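Local coordinates for putative branched-chain amino acid transport system substrate-binding protein (Rhodopseudomonas palustris, PDB 3TX6), which probably serves as the periplasmic solute-binding component of an ABC transporter, capturing lignin-derived aromatic acids such as p-coumarate and related compounds, at residues A[201-211]-A[233-241]. Numbering follows the deposited sequence.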
# COMPACT_ATOMS: atom_id res chain seq x y z
N THR A 201 3.74 0.56 -13.05
CA THR A 201 4.52 0.50 -14.28
C THR A 201 5.46 1.70 -14.29
O THR A 201 6.61 1.57 -14.68
CB THR A 201 3.61 0.38 -15.54
OG1 THR A 201 2.71 1.48 -15.63
CG2 THR A 201 2.82 -0.89 -15.46
N ALA A 202 5.02 2.83 -13.72
CA ALA A 202 5.87 4.00 -13.63
C ALA A 202 7.14 3.80 -12.76
O ALA A 202 8.15 4.45 -13.03
CB ALA A 202 5.04 5.17 -13.15
N ALA A 203 7.12 2.89 -11.79
CA ALA A 203 8.31 2.64 -11.00
C ALA A 203 9.42 1.96 -11.83
O ALA A 203 10.61 2.16 -11.57
CB ALA A 203 7.98 1.81 -9.78
N ALA A 204 9.03 1.14 -12.80
CA ALA A 204 9.99 0.45 -13.66
C ALA A 204 10.61 1.39 -14.67
O ALA A 204 11.71 1.11 -15.23
CB ALA A 204 9.33 -0.74 -14.37
N LEU A 205 9.95 2.53 -14.92
CA LEU A 205 10.44 3.46 -15.92
C LEU A 205 11.81 4.10 -15.59
O LEU A 205 12.77 4.04 -16.42
CB LEU A 205 9.36 4.51 -16.23
CG LEU A 205 9.76 5.65 -17.17
CD1 LEU A 205 10.41 5.13 -18.49
CD2 LEU A 205 8.61 6.64 -17.40
N PRO A 206 11.94 4.72 -14.41
CA PRO A 206 13.29 5.13 -14.08
C PRO A 206 14.24 3.97 -13.89
O PRO A 206 15.45 4.19 -14.07
CB PRO A 206 13.11 5.93 -12.79
CG PRO A 206 11.70 6.40 -12.77
CD PRO A 206 10.95 5.26 -13.45
N GLN A 207 13.78 2.79 -13.53
CA GLN A 207 14.70 1.68 -13.36
C GLN A 207 15.43 1.36 -14.67
O GLN A 207 16.67 1.29 -14.70
CB GLN A 207 13.96 0.44 -12.92
CG GLN A 207 14.87 -0.68 -12.44
CD GLN A 207 15.48 -0.46 -11.08
OE1 GLN A 207 14.90 0.21 -10.22
NE2 GLN A 207 16.62 -1.10 -10.84
N THR A 208 14.66 1.18 -15.74
CA THR A 208 15.18 0.86 -17.08
C THR A 208 15.97 2.03 -17.64
O THR A 208 17.10 1.87 -18.12
CB THR A 208 14.05 0.48 -18.07
OG1 THR A 208 13.16 1.60 -18.33
CG2 THR A 208 13.27 -0.72 -17.55
N SER A 209 15.37 3.20 -17.56
CA SER A 209 15.95 4.38 -18.14
C SER A 209 17.33 4.76 -17.41
O SER A 209 18.35 5.06 -18.06
CB SER A 209 14.86 5.46 -18.09
OG SER A 209 15.32 6.73 -18.46
N LEU A 210 17.41 4.66 -16.09
CA LEU A 210 18.67 4.94 -15.42
C LEU A 210 19.75 3.92 -15.81
O LEU A 210 20.90 4.30 -16.09
CB LEU A 210 18.49 4.97 -13.89
CG LEU A 210 17.85 6.24 -13.29
CD1 LEU A 210 17.27 5.91 -11.90
CD2 LEU A 210 18.84 7.40 -13.24
N ARG A 211 19.41 2.62 -15.79
CA ARG A 211 20.43 1.61 -16.12
C ARG A 211 20.94 1.73 -17.57
O ARG A 211 22.14 1.59 -17.84
CB ARG A 211 19.93 0.18 -15.85
CG ARG A 211 19.79 -0.18 -14.37
CD ARG A 211 21.07 0.12 -13.62
NE ARG A 211 21.03 -0.39 -12.26
CZ ARG A 211 21.65 0.16 -11.22
NH1 ARG A 211 21.53 -0.40 -10.02
NH2 ARG A 211 22.46 1.20 -11.37
N ILE A 233 8.28 -5.63 -16.39
CA ILE A 233 8.51 -4.40 -17.16
C ILE A 233 10.01 -3.93 -17.20
O ILE A 233 10.52 -3.56 -18.25
CB ILE A 233 7.63 -3.27 -16.62
CG1 ILE A 233 6.16 -3.59 -16.86
CG2 ILE A 233 7.89 -2.01 -17.44
CD1 ILE A 233 5.23 -2.63 -16.12
N ALA A 234 10.69 -3.96 -16.06
CA ALA A 234 12.10 -3.56 -15.95
C ALA A 234 13.10 -4.61 -16.51
O ALA A 234 14.21 -4.28 -16.88
CB ALA A 234 12.44 -3.28 -14.47
N GLY A 235 12.72 -5.88 -16.45
CA GLY A 235 13.58 -6.99 -16.88
C GLY A 235 14.95 -6.94 -16.22
O GLY A 235 15.06 -6.88 -14.96
N LYS A 236 15.99 -6.98 -17.05
CA LYS A 236 17.33 -7.16 -16.56
C LYS A 236 17.81 -5.95 -15.75
O LYS A 236 18.62 -6.13 -14.79
CB LYS A 236 18.31 -7.50 -17.71
CG LYS A 236 18.17 -8.96 -18.16
CD LYS A 236 19.03 -9.38 -19.36
CE LYS A 236 18.58 -10.76 -19.88
NZ LYS A 236 19.53 -11.47 -20.79
N SER A 237 17.30 -4.75 -16.08
CA SER A 237 17.57 -3.56 -15.31
C SER A 237 17.14 -3.62 -13.80
O SER A 237 17.61 -2.83 -13.00
CB SER A 237 16.90 -2.32 -16.00
OG SER A 237 15.55 -2.32 -15.64
N ALA A 238 16.27 -4.53 -13.41
CA ALA A 238 15.82 -4.67 -12.01
C ALA A 238 16.87 -5.39 -11.17
O ALA A 238 16.74 -5.38 -9.95
CB ALA A 238 14.50 -5.47 -11.97
N GLU A 239 17.90 -5.98 -11.80
CA GLU A 239 18.86 -6.79 -11.04
C GLU A 239 19.44 -5.93 -9.91
O GLU A 239 19.80 -4.80 -10.14
CB GLU A 239 19.96 -7.31 -11.99
CG GLU A 239 21.16 -8.05 -11.37
CD GLU A 239 22.28 -7.11 -10.84
OE1 GLU A 239 23.00 -6.30 -11.59
OE2 GLU A 239 22.44 -7.22 -9.63
N GLY A 240 19.48 -6.48 -8.69
CA GLY A 240 20.17 -5.81 -7.57
C GLY A 240 19.42 -4.70 -6.89
O GLY A 240 19.94 -4.10 -5.95
N VAL A 241 18.19 -4.41 -7.37
CA VAL A 241 17.38 -3.32 -6.82
C VAL A 241 17.16 -3.65 -5.38
O VAL A 241 17.17 -4.86 -4.96
CB VAL A 241 16.03 -3.16 -7.60
CG1 VAL A 241 15.07 -4.31 -7.30
CG2 VAL A 241 15.36 -1.79 -7.35
O HOH W 1 19.20 -2.06 -9.45
O HOH W 2 20.17 -3.27 -12.33
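Ser237 O accepts from the side-chain amide of Gln207, Gln207 NE2 to Ser237 O being 2.9 Å, and from a water that also donates to Glu239 O. The first bond is nearly straight (169° at the hydrogen), and Ser237 O lies close to the Gln207 amide plane. This joins consecutive β-α-β crossovers of an α/β lobe in a periplasmic binding protein: helix 200-213, and the end of helix 228-234 with the turn leading to strand 242-245. Gln207 reaches across because CG is anti to its backbone N (chi1 -168°) and the chain bends at chi2. Gln221 of strand 218-221 donates to Gln207 OE1, so both ends of the amide are engaged and its flip is fixed. Val241 crosses the Gln207 side chain at a slant, CG2 lying 3.5 Å from Gln207 OE1.

That same water accepts from Arg211 NE, 3.0 Å away, and a second accepts from Arg211 NH1; both donate to Glu239 O. Arg211 NH2 bonds to the carbonyls of Tyr215 and Gly217, which tie the guanidinium to its own helix's exit.

Toward the other end the contact is apolar: Ala204 CB meets Ile233 CG2 at 3.6 Å and Ala234 CB at 4.0 Å. Between the two zones, Thr208 CG2 sits 3.5 Å from Ala234 CA and touches Ser237 OG, a hydroxyl that itself donates to Ala234 O at 2.7 Å.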